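Local coordinates for protein pleckstrin homology domain-containing family A member 8 (Homo sapiens, PDB 5KDI) that binds a galactosylceramide in a GLTP-fold domain and probably transfers simple glycosphingolipids between membranes, at residues L16-I22 with K191-L196; L97-R102 with Y200-E206; R102-F106 with T132-H136. The protein carries 2 engineered substitutions. One frame throughout, in Å; residues are numbered along the deposited sequence.

Interaction 1 (L16-I22 with K191-L196)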
loop_
_atom_site.group_PDB
_atom_site.type_symbol
_atom_site.label_atom_id
_atom_site.label_comp_id
_atom_site.label_asym_id
_atom_site.label_seq_id
_atom_site.Cartn_x
_atom_site.Cartn_y
_atom_site.Cartn_z
ATOM N N LEU A 16 -17.004 2.103 -3.542
ATOM C CA LEU A 16 -16.811 2.280 -4.915
ATOM C C LEU A 16 -17.930 3.088 -5.572
ATOM O O LEU A 16 -19.098 3.018 -5.185
ATOM C CB LEU A 16 -16.645 0.940 -5.644
ATOM C CG LEU A 16 -15.491 0.056 -5.156
ATOM C CD1 LEU A 16 -15.485 -1.252 -5.986
ATOM C CD2 LEU A 16 -14.155 0.790 -5.235
ATOM N N LEU A 17 -17.522 3.831 -6.585
ATOM C CA LEU A 17 -18.450 4.649 -7.409
ATOM C C LEU A 17 -18.943 3.822 -8.621
ATOM O O LEU A 17 -18.670 2.608 -8.714
ATOM C CB LEU A 17 -17.764 6.013 -7.762
ATOM C CG LEU A 17 -17.297 6.843 -6.556
ATOM C CD1 LEU A 17 -16.552 8.068 -7.031
ATOM C CD2 LEU A 17 -18.484 7.284 -5.652
ATOM N N GLU A 18 -19.730 4.455 -9.499
ATOM C CA GLU A 18 -20.190 3.845 -10.749
ATOM C C GLU A 18 -19.003 3.151 -11.467
ATOM O O GLU A 18 -17.880 3.611 -11.451
ATOM C CB GLU A 18 -20.838 4.945 -11.640
ATOM C CG GLU A 18 -21.199 4.578 -13.068
ATOM C CD GLU A 18 -21.913 5.733 -13.793
ATOM O OE1 GLU A 18 -22.054 6.813 -13.195
ATOM O OE2 GLU A 18 -22.341 5.579 -14.962
ATOM N N ASP A 19 -19.296 2.006 -12.081
ATOM C CA ASP A 19 -18.357 1.224 -12.818
ATOM C C ASP A 19 -17.085 0.837 -12.003
ATOM O O ASP A 19 -15.977 0.913 -12.516
ATOM C CB ASP A 19 -17.937 1.978 -14.095
ATOM C CG ASP A 19 -19.070 2.148 -15.100
ATOM O OD1 ASP A 19 -20.010 1.321 -15.123
ATOM O OD2 ASP A 19 -19.004 3.109 -15.906
ATOM N N SER A 20 -17.277 0.441 -10.742
ATOM C CA SER A 20 -16.218 0.034 -9.796
ATOM C C SER A 20 -15.172 1.119 -9.601
ATOM O O SER A 20 -14.002 0.846 -9.325
ATOM C CB SER A 20 -15.529 -1.258 -10.301
ATOM O OG SER A 20 -16.458 -2.314 -10.410
ATOM N N GLY A 21 -15.572 2.385 -9.760
ATOM C CA GLY A 21 -14.629 3.481 -9.632
ATOM C C GLY A 21 -14.061 3.626 -8.237
ATOM O O GLY A 21 -14.822 3.703 -7.280
ATOM N N ILE A 22 -12.724 3.702 -8.125
ATOM C CA ILE A 22 -12.068 3.820 -6.819
ATOM C C ILE A 22 -11.844 5.313 -6.597
ATOM O O ILE A 22 -11.066 5.955 -7.297
ATOM C CB ILE A 22 -10.708 3.063 -6.791
ATOM C CG1 ILE A 22 -10.921 1.553 -7.170
ATOM C CG2 ILE A 22 -9.970 3.337 -5.481
ATOM C CD1 ILE A 22 -9.646 0.765 -7.525
ATOM N N LYS A 191 -9.781 -6.392 -3.319
ATOM C CA LYS A 191 -10.790 -6.046 -4.301
ATOM C C LYS A 191 -10.317 -4.867 -5.189
ATOM O O LYS A 191 -10.446 -4.895 -6.422
ATOM C CB LYS A 191 -12.122 -5.702 -3.621
ATOM C CG LYS A 191 -13.197 -5.243 -4.566
ATOM C CD LYS A 191 -14.467 -4.919 -3.790
ATOM C CE LYS A 191 -15.620 -4.642 -4.735
ATOM N NZ LYS A 191 -16.346 -5.859 -5.210
ATOM N N GLN A 192 -9.804 -3.839 -4.533
ATOM C CA GLN A 192 -9.321 -2.669 -5.246
ATOM C C GLN A 192 -8.103 -2.982 -6.101
ATOM O O GLN A 192 -8.019 -2.532 -7.266
ATOM C CB GLN A 192 -9.068 -1.531 -4.277
ATOM C CG GLN A 192 -10.361 -1.072 -3.597
ATOM C CD GLN A 192 -10.165 -0.170 -2.430
ATOM O OE1 GLN A 192 -9.206 0.646 -2.430
ATOM N NE2 GLN A 192 -11.098 -0.261 -1.412
ATOM N N LEU A 193 -7.202 -3.785 -5.558
ATOM C CA LEU A 193 -5.991 -4.141 -6.353
ATOM C C LEU A 193 -6.387 -4.973 -7.605
ATOM O O LEU A 193 -5.763 -4.851 -8.638
ATOM C CB LEU A 193 -4.998 -4.888 -5.533
ATOM C CG LEU A 193 -4.351 -4.069 -4.468
ATOM C CD1 LEU A 193 -3.475 -4.943 -3.512
ATOM C CD2 LEU A 193 -3.491 -2.970 -5.046
ATOM N N ALA A 194 -7.402 -5.847 -7.470
ATOM C CA ALA A 194 -7.865 -6.672 -8.603
ATOM C C ALA A 194 -8.437 -5.789 -9.722
ATOM O O ALA A 194 -8.195 -6.027 -10.893
ATOM C CB ALA A 194 -8.853 -7.745 -8.146
ATOM N N ILE A 195 -9.214 -4.775 -9.306
ATOM C CA ILE A 195 -9.762 -3.791 -10.237
ATOM C C ILE A 195 -8.618 -3.140 -10.977
ATOM O O ILE A 195 -8.652 -2.966 -12.216
ATOM C CB ILE A 195 -10.711 -2.789 -9.517
ATOM C CG1 ILE A 195 -11.937 -3.506 -9.001
ATOM C CG2 ILE A 195 -11.024 -1.560 -10.401
ATOM C CD1 ILE A 195 -12.794 -2.738 -7.993
ATOM N N LEU A 196 -7.624 -2.679 -10.247
ATOM C CA LEU A 196 -6.480 -1.985 -10.843
ATOM C C LEU A 196 -5.667 -2.908 -11.772
ATOM O O LEU A 196 -5.228 -2.505 -12.857
ATOM C CB LEU A 196 -5.604 -1.288 -9.780
ATOM C CG LEU A 196 -6.250 -0.101 -9.094
ATOM C CD1 LEU A 196 -5.369 0.346 -7.980
ATOM C CD2 LEU A 196 -6.597 1.047 -10.071
#
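Lys191 opens the helical side of this contact, in the long helix 172-202. Its CA-to-CB bond points sideways, but the extended chain runs out over the loop 16-22, and Lys191 CE comes to 3.6 Å from Leu16 CD1, so the aliphatic part of the lysine lies against the leucine at the solvent edge. One residue on, Gln192 offers its backbone carbonyl and the base of its side chain: Ile22 CD1 sits 3.7 Å from Gln192 O and 4.0 Å from Gln192 CB. Leu193 points away from the loop and packs on Lys101, Leu104 and Lys105 of helix 93-115. Ile195, one turn after Lys191, carries the middle of the contact. Its CD1 touches Leu16 CD1 at 3.7 Å and Ser20 CB at 3.9 Å, and its CG2 meets Ile22 CD1 at 3.9 Å. Leu196 completes the socket around the isoleucine tip, with Leu196 CG 3.8 Å from Ile22 CD1. The loop can present Leu16, Ser20 and Ile22 together because it doubles back on itself: Ser20 and Gly21 both face Leu17 in a G1 beta bulge, closed by Leu17 N to Gly21 O at 2.8 Å and Gly21 N to Leu17 O at 3.3 Å. Gln75 at the start of helix 74-83 bonds Ser20 O and Ile22 N, and Phe27 of helix 24-32 also packs on Ile22, Gln192 and Leu196. No hydrogen bond joins the two segments, so the N-terminal loop is held on helix 172-202 by van der Waals and hydrophobic contact, while several backbone groups bond within the loop, to Gln75 and to the Leu74 backbone.

Interaction 2 (L97-R102 with Y200-E206). With 6S8 ((~{Z})-~{N}-[(~{E},2~{S},3~{R})-1-[(2~{R},3~{R},4~{S},5~{R},6~{R})-6-(hydroxymethyl)-3,4,5-tris(oxidanyl)oxan-2-yl]oxy-3-oxidanyl-octadec-4-en-2-yl]octadec-9-enamide), chain C.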
loop_
_atom_site.group_PDB
_atom_site.type_symbol
_atom_site.label_atom_id
_atom_site.label_comp_id
_atom_site.label_asym_id
_atom_site.label_seq_id
_atom_site.Cartn_x
_atom_site.Cartn_y
_atom_site.Cartn_z
ATOM N N LEU A 97 0.901 5.062 -9.922
ATOM C CA LEU A 97 -0.067 4.117 -9.404
ATOM C C LEU A 97 0.392 2.645 -9.630
ATOM O O LEU A 97 0.043 1.731 -8.865
ATOM C CB LEU A 97 -1.414 4.429 -10.021
ATOM C CG LEU A 97 -2.594 3.572 -9.567
ATOM C CD1 LEU A 97 -2.767 3.636 -8.014
ATOM C CD2 LEU A 97 -3.845 4.017 -10.357
ATOM N N LEU A 98 1.134 2.407 -10.732
ATOM C CA LEU A 98 1.756 1.113 -10.958
ATOM C C LEU A 98 2.578 0.693 -9.751
ATOM O O LEU A 98 2.474 -0.437 -9.227
ATOM C CB LEU A 98 2.594 1.107 -12.198
ATOM C CG LEU A 98 3.325 -0.185 -12.588
ATOM C CD1 LEU A 98 2.334 -1.308 -12.883
ATOM C CD2 LEU A 98 4.342 0.122 -13.688
ATOM N N TRP A 99 3.440 1.611 -9.333
ATOM C CA TRP A 99 4.323 1.318 -8.199
ATOM C C TRP A 99 3.583 1.325 -6.849
ATOM O O TRP A 99 3.936 0.528 -5.940
ATOM C CB TRP A 99 5.524 2.240 -8.198
ATOM C CG TRP A 99 6.474 1.875 -9.270
ATOM C CD1 TRP A 99 6.598 2.447 -10.563
ATOM C CD2 TRP A 99 7.388 0.746 -9.267
ATOM N NE1 TRP A 99 7.557 1.803 -11.276
ATOM C CE2 TRP A 99 8.077 0.773 -10.555
ATOM C CE3 TRP A 99 7.724 -0.234 -8.328
ATOM C CZ2 TRP A 99 9.072 -0.154 -10.859
ATOM C CZ3 TRP A 99 8.722 -1.135 -8.653
ATOM C CH2 TRP A 99 9.381 -1.088 -9.877
ATOM N N LEU A 100 2.543 2.150 -6.699
ATOM C CA LEU A 100 1.692 2.054 -5.509
ATOM C C LEU A 100 1.021 0.695 -5.402
ATOM O O LEU A 100 1.031 0.074 -4.309
ATOM C CB LEU A 100 0.673 3.171 -5.383
ATOM C CG LEU A 100 1.126 4.544 -5.011
ATOM C CD1 LEU A 100 -0.049 5.515 -5.169
ATOM C CD2 LEU A 100 1.611 4.487 -3.565
ATOM N N LYS A 101 0.449 0.200 -6.510
ATOM C CA LYS A 101 -0.227 -1.068 -6.415
ATOM C C LYS A 101 0.732 -2.217 -6.138
ATOM O O LYS A 101 0.405 -3.130 -5.400
ATOM C CB LYS A 101 -1.167 -1.300 -7.609
ATOM C CG LYS A 101 -0.569 -1.846 -8.880
ATOM C CD LYS A 101 -1.655 -2.232 -9.880
ATOM C CE LYS A 101 -1.133 -3.159 -10.975
ATOM N NZ LYS A 101 -1.045 -2.323 -12.185
ATOM N N ARG A 102 1.959 -2.106 -6.669
ATOM C CA ARG A 102 2.958 -3.113 -6.410
ATOM C C ARG A 102 3.320 -3.105 -4.910
ATOM O O ARG A 102 3.459 -4.154 -4.285
ATOM C CB ARG A 102 4.196 -2.918 -7.300
ATOM C CG ARG A 102 3.929 -3.252 -8.759
ATOM C CD ARG A 102 5.115 -2.822 -9.630
ATOM N NE ARG A 102 4.887 -3.213 -11.017
ATOM C CZ ARG A 102 5.780 -3.043 -11.990
ATOM N NH1 ARG A 102 6.882 -2.371 -11.694
ATOM N NH2 ARG A 102 5.538 -3.494 -13.230
ATOM N N TYR A 200 -4.947 -2.224 -15.705
ATOM C CA TYR A 200 -3.601 -2.211 -16.291
ATOM C C TYR A 200 -3.405 -3.296 -17.372
ATOM O O TYR A 200 -2.839 -3.009 -18.414
ATOM C CB TYR A 200 -2.548 -2.228 -15.221
ATOM C CG TYR A 200 -2.271 -0.856 -14.616
ATOM C CD1 TYR A 200 -3.239 -0.154 -13.903
ATOM C CD2 TYR A 200 -1.037 -0.249 -14.759
ATOM C CE1 TYR A 200 -2.996 1.082 -13.360
ATOM C CE2 TYR A 200 -0.763 0.969 -14.183
ATOM C CZ TYR A 200 -1.757 1.684 -13.546
ATOM O OH TYR A 200 -1.528 2.907 -13.014
ATOM N N GLU A 201 -3.891 -4.506 -17.116
ATOM C CA GLU A 201 -3.782 -5.576 -18.075
ATOM C C GLU A 201 -4.514 -5.231 -19.376
ATOM O O GLU A 201 -3.946 -5.428 -20.455
ATOM C CB GLU A 201 -4.227 -6.913 -17.491
ATOM C CG GLU A 201 -3.392 -7.335 -16.267
ATOM C CD GLU A 201 -4.108 -8.330 -15.334
ATOM O OE1 GLU A 201 -5.154 -8.879 -15.737
ATOM O OE2 GLU A 201 -3.626 -8.538 -14.185
ATOM N N VAL A 202 -5.764 -4.799 -19.259
ATOM C CA VAL A 202 -6.600 -4.562 -20.415
ATOM C C VAL A 202 -6.047 -3.448 -21.334
ATOM O O VAL A 202 -6.161 -3.541 -22.554
ATOM C CB VAL A 202 -8.081 -4.284 -20.034
ATOM C CG1 VAL A 202 -8.908 -3.911 -21.256
ATOM C CG2 VAL A 202 -8.705 -5.513 -19.418
ATOM N N HIS A 203 -5.400 -2.450 -20.742
ATOM C CA HIS A 203 -4.914 -1.304 -21.490
ATOM C C HIS A 203 -3.422 -1.427 -21.782
ATOM O O HIS A 203 -2.815 -0.497 -22.282
ATOM C CB HIS A 203 -5.249 -0.051 -20.771
ATOM C CG HIS A 203 -6.728 0.186 -20.686
ATOM N ND1 HIS A 203 -7.450 0.679 -21.724
ATOM C CD2 HIS A 203 -7.627 -0.133 -19.685
ATOM C CE1 HIS A 203 -8.761 0.762 -21.364
ATOM N NE2 HIS A 203 -8.884 0.234 -20.122
ATOM N N GLY A 204 -2.815 -2.561 -21.457
ATOM C CA GLY A 204 -1.431 -2.793 -21.890
ATOM C C GLY A 204 -0.428 -1.931 -21.091
ATOM O O GLY A 204 0.622 -1.557 -21.655
ATOM N N LEU A 205 -0.735 -1.649 -19.797
ATOM C CA LEU A 205 0.033 -0.708 -18.975
ATOM C C LEU A 205 0.957 -1.398 -17.967
ATOM O O LEU A 205 1.621 -0.704 -17.182
ATOM C CB LEU A 205 -0.911 0.257 -18.256
ATOM C CG LEU A 205 -1.813 1.117 -19.071
ATOM C CD1 LEU A 205 -2.847 1.854 -18.210
ATOM C CD2 LEU A 205 -1.044 1.990 -20.027
ATOM N N GLU A 206 0.949 -2.740 -17.896
ATOM C CA GLU A 206 1.838 -3.524 -17.029
ATOM C C GLU A 206 3.224 -3.607 -17.597
ATOM O O GLU A 206 3.541 -4.526 -18.287
ATOM C CB GLU A 206 1.339 -4.969 -16.825
ATOM C CG GLU A 206 0.157 -5.046 -15.951
ATOM C CD GLU A 206 0.424 -4.751 -14.440
ATOM O OE1 GLU A 206 1.562 -4.588 -13.940
ATOM O OE2 GLU A 206 -0.591 -4.654 -13.786
HETATM C C1 6S8 C . 10.921 1.846 -7.658
HETATM C C2 6S8 C . 11.079 1.111 -6.345
HETATM N N2 6S8 C . 9.816 1.168 -5.623
HETATM C C3 6S8 C . 12.203 1.783 -5.505
HETATM O O3 6S8 C . 13.399 1.757 -6.313
HETATM C C4 6S8 C . 12.395 1.042 -4.233
HETATM C C5 6S8 C . 12.214 1.644 -3.055
HETATM C C6 6S8 C . 12.394 1.012 -1.702
HETATM C C7 6S8 C . 12.713 -0.460 -1.643
HETATM C C8 6S8 C . 13.326 -0.631 -0.281
HETATM C C9 6S8 C . 13.025 -2.014 0.167
HETATM C C10 6S8 C . 11.606 -2.066 0.669
HETATM C C11 6S8 C . 11.573 -2.404 2.171
HETATM C C12 6S8 C . 10.241 -3.059 2.492
HETATM C C13 6S8 C . 9.472 -2.464 3.663
HETATM C C14 6S8 C . 9.976 -2.845 5.045
HETATM C C15 6S8 C . 8.825 -2.953 6.056
HETATM C C16 6S8 C . 8.977 -2.244 7.390
HETATM C C17 6S8 C . 8.818 -3.051 8.689
HETATM C C18 6S8 C . 7.435 -3.611 8.983
HETATM C C1A 6S8 C . 9.754 3.769 -8.513
HETATM O O1A 6S8 C . 10.530 3.206 -7.477
HETATM C C2A 6S8 C . 8.953 4.921 -7.975
HETATM O O2A 6S8 C . 8.061 4.416 -6.962
HETATM C C3A 6S8 C . 8.244 5.688 -9.090
HETATM O O3A 6S8 C . 7.637 6.841 -8.550
HETATM C C4A 6S8 C . 9.243 6.044 -10.174
HETATM O O4A 6S8 C . 10.089 7.115 -9.761
HETATM O O5A 6S8 C . 11.898 4.013 -11.892
HETATM C C5M 6S8 C . 10.009 4.809 -10.608
HETATM C C6A 6S8 C . 11.034 5.145 -11.659
HETATM O O6A 6S8 C . 10.673 4.249 -9.471
HETATM C CAA 6S8 C . 9.178 0.088 -5.197
HETATM O OAA 6S8 C . 9.513 -1.069 -5.439
HETATM C CAB 6S8 C . 7.930 0.386 -4.422
HETATM C CAC 6S8 C . 8.583 0.504 -3.013
HETATM C CAD 6S8 C . 7.870 -0.371 -2.077
HETATM C CAE 6S8 C . 7.278 0.538 -1.037
HETATM C CAF 6S8 C . 6.538 -0.383 -0.078
HETATM C CAG 6S8 C . 5.122 0.152 0.201
HETATM C CAH 6S8 C . 4.734 -0.061 1.669
HETATM C CAI 6S8 C . 4.579 -1.540 1.872
HETATM C CAJ 6S8 C . 4.968 -2.185 2.975
HETATM C CAK 6S8 C . 5.572 -1.542 4.182
HETATM C CAL 6S8 C . 5.252 -2.601 5.244
HETATM C CAM 6S8 C . 5.249 -2.084 6.667
HETATM C CAN 6S8 C . 4.245 -0.981 6.824
HETATM C CAO 6S8 C . 3.740 -0.950 8.248
HETATM C CAP 6S8 C . 2.483 -1.754 8.435
HETATM C CAQ 6S8 C . 1.422 -0.964 9.130
HETATM C CAR 6S8 C . 0.125 -1.381 8.561
HETATM O O HOH W 1 2.266 -4.519 -11.395
HETATM O O HOH W 2 4.009 -4.965 -14.470
#
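Lys101 lays its ammonium over one face of the Tyr200 ring, NZ standing 3.5 Å from the ring centroid and 28° off the normal, a cation-pi contact. The same Lys101 NZ donates to Glu206 OE2 at 2.9 Å in a salt bridge, so the charge of a buried lysine is met by both an aromatic face and a carboxylate. Tyr200 also packs on the preceding turn: its CE2 lies 3.9 Å from Leu98 CB, and Leu97 CD2 approaches the ring edge, 4.3 Å from Tyr200 CE1. The phenol bonds Thr94 O, farther back on helix 93-115. Glu206 can turn back to Lys101 because helix 172-202 ends in a Schellman motif, with Gly204 as the C' residue at positive phi, Leu205 N bonded to Tyr200 O at 2.9 Å and Gly204 N to Glu201 O at 3.2 Å. In this all-helical GLTP fold the C-terminal tail is thereby led back across helix 93-115. Arg102 NH2 is 4.2 Å from Glu206 OE1, beyond salt-bridge range; two waters span the gap, one from Arg102 NE and one from Arg102 NH2, both donating to Glu206 OE1. Trp99 faces the glycolipid, its CZ3 3.3 Å from the amide oxygen OAA of 6S8.

Interaction 3 (R102-F106 with T132-H136). With 6S8 ((~{Z})-~{N}-[(~{E},2~{S},3~{R})-1-[(2~{R},3~{R},4~{S},5~{R},6~{R})-6-(hydroxymethyl)-3,4,5-tris(oxidanyl)oxan-2-yl]oxy-3-oxidanyl-octadec-4-en-2-yl]octadec-9-enamide), chain C.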
loop_
_atom_site.group_PDB
_atom_site.type_symbol
_atom_site.label_atom_id
_atom_site.label_comp_id
_atom_site.label_asym_id
_atom_site.label_seq_id
_atom_site.Cartn_x
_atom_site.Cartn_y
_atom_site.Cartn_z
ATOM N N ARG A 102 1.959 -2.106 -6.669
ATOM C CA ARG A 102 2.958 -3.113 -6.410
ATOM C C ARG A 102 3.320 -3.105 -4.910
ATOM O O ARG A 102 3.459 -4.154 -4.285
ATOM C CB ARG A 102 4.196 -2.918 -7.300
ATOM C CG ARG A 102 3.929 -3.252 -8.759
ATOM C CD ARG A 102 5.115 -2.822 -9.630
ATOM N NE ARG A 102 4.887 -3.213 -11.017
ATOM C CZ ARG A 102 5.780 -3.043 -11.990
ATOM N NH1 ARG A 102 6.882 -2.371 -11.694
ATOM N NH2 ARG A 102 5.538 -3.494 -13.230
ATOM N N GLY A 103 3.471 -1.917 -4.375
ATOM C CA GLY A 103 3.778 -1.821 -2.995
ATOM C C GLY A 103 2.644 -2.304 -2.070
ATOM O O GLY A 103 2.877 -2.986 -1.068
ATOM N N LEU A 104 1.412 -2.011 -2.473
ATOM C CA LEU A 104 0.254 -2.481 -1.686
ATOM C C LEU A 104 0.133 -4.012 -1.754
ATOM O O LEU A 104 -0.299 -4.637 -0.760
ATOM C CB LEU A 104 -1.014 -1.802 -2.159
ATOM C CG LEU A 104 -1.166 -0.290 -1.879
ATOM C CD1 LEU A 104 -2.461 0.194 -2.501
ATOM C CD2 LEU A 104 -1.161 -0.014 -0.403
ATOM N N LYS A 105 0.454 -4.620 -2.917
ATOM C CA LYS A 105 0.392 -6.098 -2.995
ATOM C C LYS A 105 1.379 -6.707 -1.944
ATOM O O LYS A 105 1.061 -7.695 -1.284
ATOM C CB LYS A 105 0.715 -6.649 -4.371
ATOM C CG LYS A 105 -0.326 -6.338 -5.408
ATOM C CD LYS A 105 -1.357 -7.446 -5.599
ATOM C CE LYS A 105 -2.296 -7.238 -6.816
ATOM N NZ LYS A 105 -1.508 -7.590 -8.002
ATOM N N PHE A 106 2.574 -6.117 -1.815
ATOM C CA PHE A 106 3.542 -6.488 -0.793
ATOM C C PHE A 106 2.975 -6.322 0.635
ATOM O O PHE A 106 2.994 -7.271 1.459
ATOM C CB PHE A 106 4.864 -5.763 -0.975
ATOM C CG PHE A 106 5.831 -5.939 0.171
ATOM C CD1 PHE A 106 6.401 -7.158 0.458
ATOM C CD2 PHE A 106 6.121 -4.898 0.989
ATOM C CE1 PHE A 106 7.307 -7.311 1.527
ATOM C CE2 PHE A 106 7.008 -5.040 2.028
ATOM C CZ PHE A 106 7.590 -6.248 2.318
ATOM N N THR A 132 5.899 -10.956 -4.314
ATOM C CA THR A 132 5.367 -9.667 -4.805
ATOM C C THR A 132 6.474 -8.826 -5.461
ATOM O O THR A 132 6.686 -8.875 -6.696
ATOM C CB THR A 132 4.591 -8.915 -3.653
ATOM O OG1 THR A 132 5.465 -8.625 -2.530
ATOM C CG2 THR A 132 3.459 -9.688 -3.188
ATOM N N LEU A 133 7.145 -8.026 -4.663
ATOM C CA LEU A 133 8.013 -6.986 -5.174
ATOM C C LEU A 133 9.330 -7.468 -5.747
ATOM O O LEU A 133 9.909 -6.791 -6.613
ATOM C CB LEU A 133 8.326 -5.924 -4.123
ATOM C CG LEU A 133 7.377 -4.850 -3.739
ATOM C CD1 LEU A 133 7.935 -4.122 -2.488
ATOM C CD2 LEU A 133 7.190 -3.969 -4.973
ATOM N N ARG A 134 9.812 -8.623 -5.286
ATOM C CA ARG A 134 11.128 -9.103 -5.689
ATOM C C ARG A 134 11.271 -9.158 -7.196
ATOM O O ARG A 134 12.305 -8.768 -7.730
ATOM C CB ARG A 134 11.424 -10.454 -5.053
ATOM C CG ARG A 134 12.797 -11.026 -5.304
ATOM C CD ARG A 134 13.045 -12.263 -4.441
ATOM N NE ARG A 134 14.366 -12.823 -4.603
ATOM C CZ ARG A 134 14.760 -13.651 -5.551
ATOM N NH1 ARG A 134 13.929 -14.024 -6.497
ATOM N NH2 ARG A 134 15.986 -14.171 -5.479
ATOM N N GLN A 135 10.230 -9.615 -7.895
ATOM C CA GLN A 135 10.272 -9.712 -9.340
ATOM C C GLN A 135 10.524 -8.360 -10.053
ATOM O O GLN A 135 10.967 -8.338 -11.208
ATOM C CB GLN A 135 9.016 -10.356 -9.945
ATOM C CG GLN A 135 7.784 -9.459 -9.768
ATOM C CD GLN A 135 6.489 -10.220 -9.958
ATOM O OE1 GLN A 135 5.603 -10.285 -9.046
ATOM N NE2 GLN A 135 6.323 -10.705 -11.119
ATOM N N HIS A 136 10.157 -7.272 -9.382
ATOM C CA HIS A 136 10.308 -5.924 -9.911
ATOM C C HIS A 136 11.600 -5.200 -9.544
ATOM O O HIS A 136 11.790 -4.035 -9.912
ATOM C CB HIS A 136 9.134 -5.032 -9.467
ATOM C CG HIS A 136 7.793 -5.642 -9.754
ATOM N ND1 HIS A 136 7.400 -5.912 -11.010
ATOM C CD2 HIS A 136 6.741 -6.048 -8.919
ATOM C CE1 HIS A 136 6.151 -6.469 -10.986
ATOM N NE2 HIS A 136 5.752 -6.540 -9.716
HETATM C C1 6S8 C . 10.921 1.846 -7.658
HETATM C C2 6S8 C . 11.079 1.111 -6.345
HETATM N N2 6S8 C . 9.816 1.168 -5.623
HETATM C C3 6S8 C . 12.203 1.783 -5.505
HETATM O O3 6S8 C . 13.399 1.757 -6.313
HETATM C C4 6S8 C . 12.395 1.042 -4.233
HETATM C C5 6S8 C . 12.214 1.644 -3.055
HETATM C C6 6S8 C . 12.394 1.012 -1.702
HETATM C C7 6S8 C . 12.713 -0.460 -1.643
HETATM C C8 6S8 C . 13.326 -0.631 -0.281
HETATM C C9 6S8 C . 13.025 -2.014 0.167
HETATM C C10 6S8 C . 11.606 -2.066 0.669
HETATM C C11 6S8 C . 11.573 -2.404 2.171
HETATM C C12 6S8 C . 10.241 -3.059 2.492
HETATM C C13 6S8 C . 9.472 -2.464 3.663
HETATM C C14 6S8 C . 9.976 -2.845 5.045
HETATM C C15 6S8 C . 8.825 -2.953 6.056
HETATM C C16 6S8 C . 8.977 -2.244 7.390
HETATM C C17 6S8 C . 8.818 -3.051 8.689
HETATM C C18 6S8 C . 7.435 -3.611 8.983
HETATM C C1A 6S8 C . 9.754 3.769 -8.513
HETATM O O1A 6S8 C . 10.530 3.206 -7.477
HETATM C C2A 6S8 C . 8.953 4.921 -7.975
HETATM O O2A 6S8 C . 8.061 4.416 -6.962
HETATM C C3A 6S8 C . 8.244 5.688 -9.090
HETATM O O3A 6S8 C . 7.637 6.841 -8.550
HETATM C C4A 6S8 C . 9.243 6.044 -10.174
HETATM O O4A 6S8 C . 10.089 7.115 -9.761
HETATM O O5A 6S8 C . 11.898 4.013 -11.892
HETATM C C5M 6S8 C . 10.009 4.809 -10.608
HETATM C C6A 6S8 C . 11.034 5.145 -11.659
HETATM O O6A 6S8 C . 10.673 4.249 -9.471
HETATM C CAA 6S8 C . 9.178 0.088 -5.197
HETATM O OAA 6S8 C . 9.513 -1.069 -5.439
HETATM C CAB 6S8 C . 7.930 0.386 -4.422
HETATM C CAC 6S8 C . 8.583 0.504 -3.013
HETATM C CAD 6S8 C . 7.870 -0.371 -2.077
HETATM C CAE 6S8 C . 7.278 0.538 -1.037
HETATM C CAF 6S8 C . 6.538 -0.383 -0.078
HETATM C CAG 6S8 C . 5.122 0.152 0.201
HETATM C CAH 6S8 C . 4.734 -0.061 1.669
HETATM C CAI 6S8 C . 4.579 -1.540 1.872
HETATM C CAJ 6S8 C . 4.968 -2.185 2.975
HETATM C CAK 6S8 C . 5.572 -1.542 4.182
HETATM C CAL 6S8 C . 5.252 -2.601 5.244
HETATM C CAM 6S8 C . 5.249 -2.084 6.667
HETATM C CAN 6S8 C . 4.245 -0.981 6.824
HETATM C CAO 6S8 C . 3.740 -0.950 8.248
HETATM C CAP 6S8 C . 2.483 -1.754 8.435
HETATM C CAQ 6S8 C . 1.422 -0.964 9.130
HETATM C CAR 6S8 C . 0.125 -1.381 8.561
#
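This is a partly buried helix-to-loop contact, in which helix 93-115 packs against the connection between helices 121-131 and 139-150 beside the bound lipid. At one end the guanidinium of Arg102 lies flat on the His136 ring, centres 3.8 Å apart and planes at 10°, while Arg102 CD stands 3.7 Å over the centroid of the same ring in a CH-pi contact. Trp99 makes a cation-pi contact with this arginine as well. Leu133 fills the middle, its CD2 3.8 Å from Arg102 O and its CD1 3.8 Å from Phe106 CB. At the other end the backbones come closest, with CA atoms of Phe106 and Thr132 5.4 Å apart: Thr132 CG2 rests 3.7 Å from Lys105 O, and Thr132 OG1, bonded to Ala128 O, lies 3.3 Å from Phe106 CB. At Gly103 the lipid runs close to the helix: Gly103 O is 3.7 Å from 6S8 CAI, and a CB on this residue would be crowded by 6S8 CAG. Phe106 CD2 lies 3.6 Å from 6S8 CAJ. Leu133 CD2 is 3.7 Å from 6S8 OAA, the amide oxygen. Gly103, Phe106 and Leu133 thus form part of the wall of the GLTP-fold pocket, alongside the amide and the acyl chain.

In the fold
From the N terminus, the loop 16-22 closes the longest circuit in interaction 1, meeting helix 172-202 only after most of the helical fold has been built. Helix 93-115 then supplies the first partners of interactions 2 and 3 in consecutive turns, with Arg102 common to both. Interaction 3 closes first, at the 132-136 connection, and is nested inside the loops closed by both other contacts. Helix 172-202 next completes interaction 1, and its C-terminal end and the following turn complete interaction 2, so these two cross. Leu193 and Leu196 bridge interaction 1 to helix 93-115, whose other side, at Trp99, Gly103 and Phe106, meets the lipid.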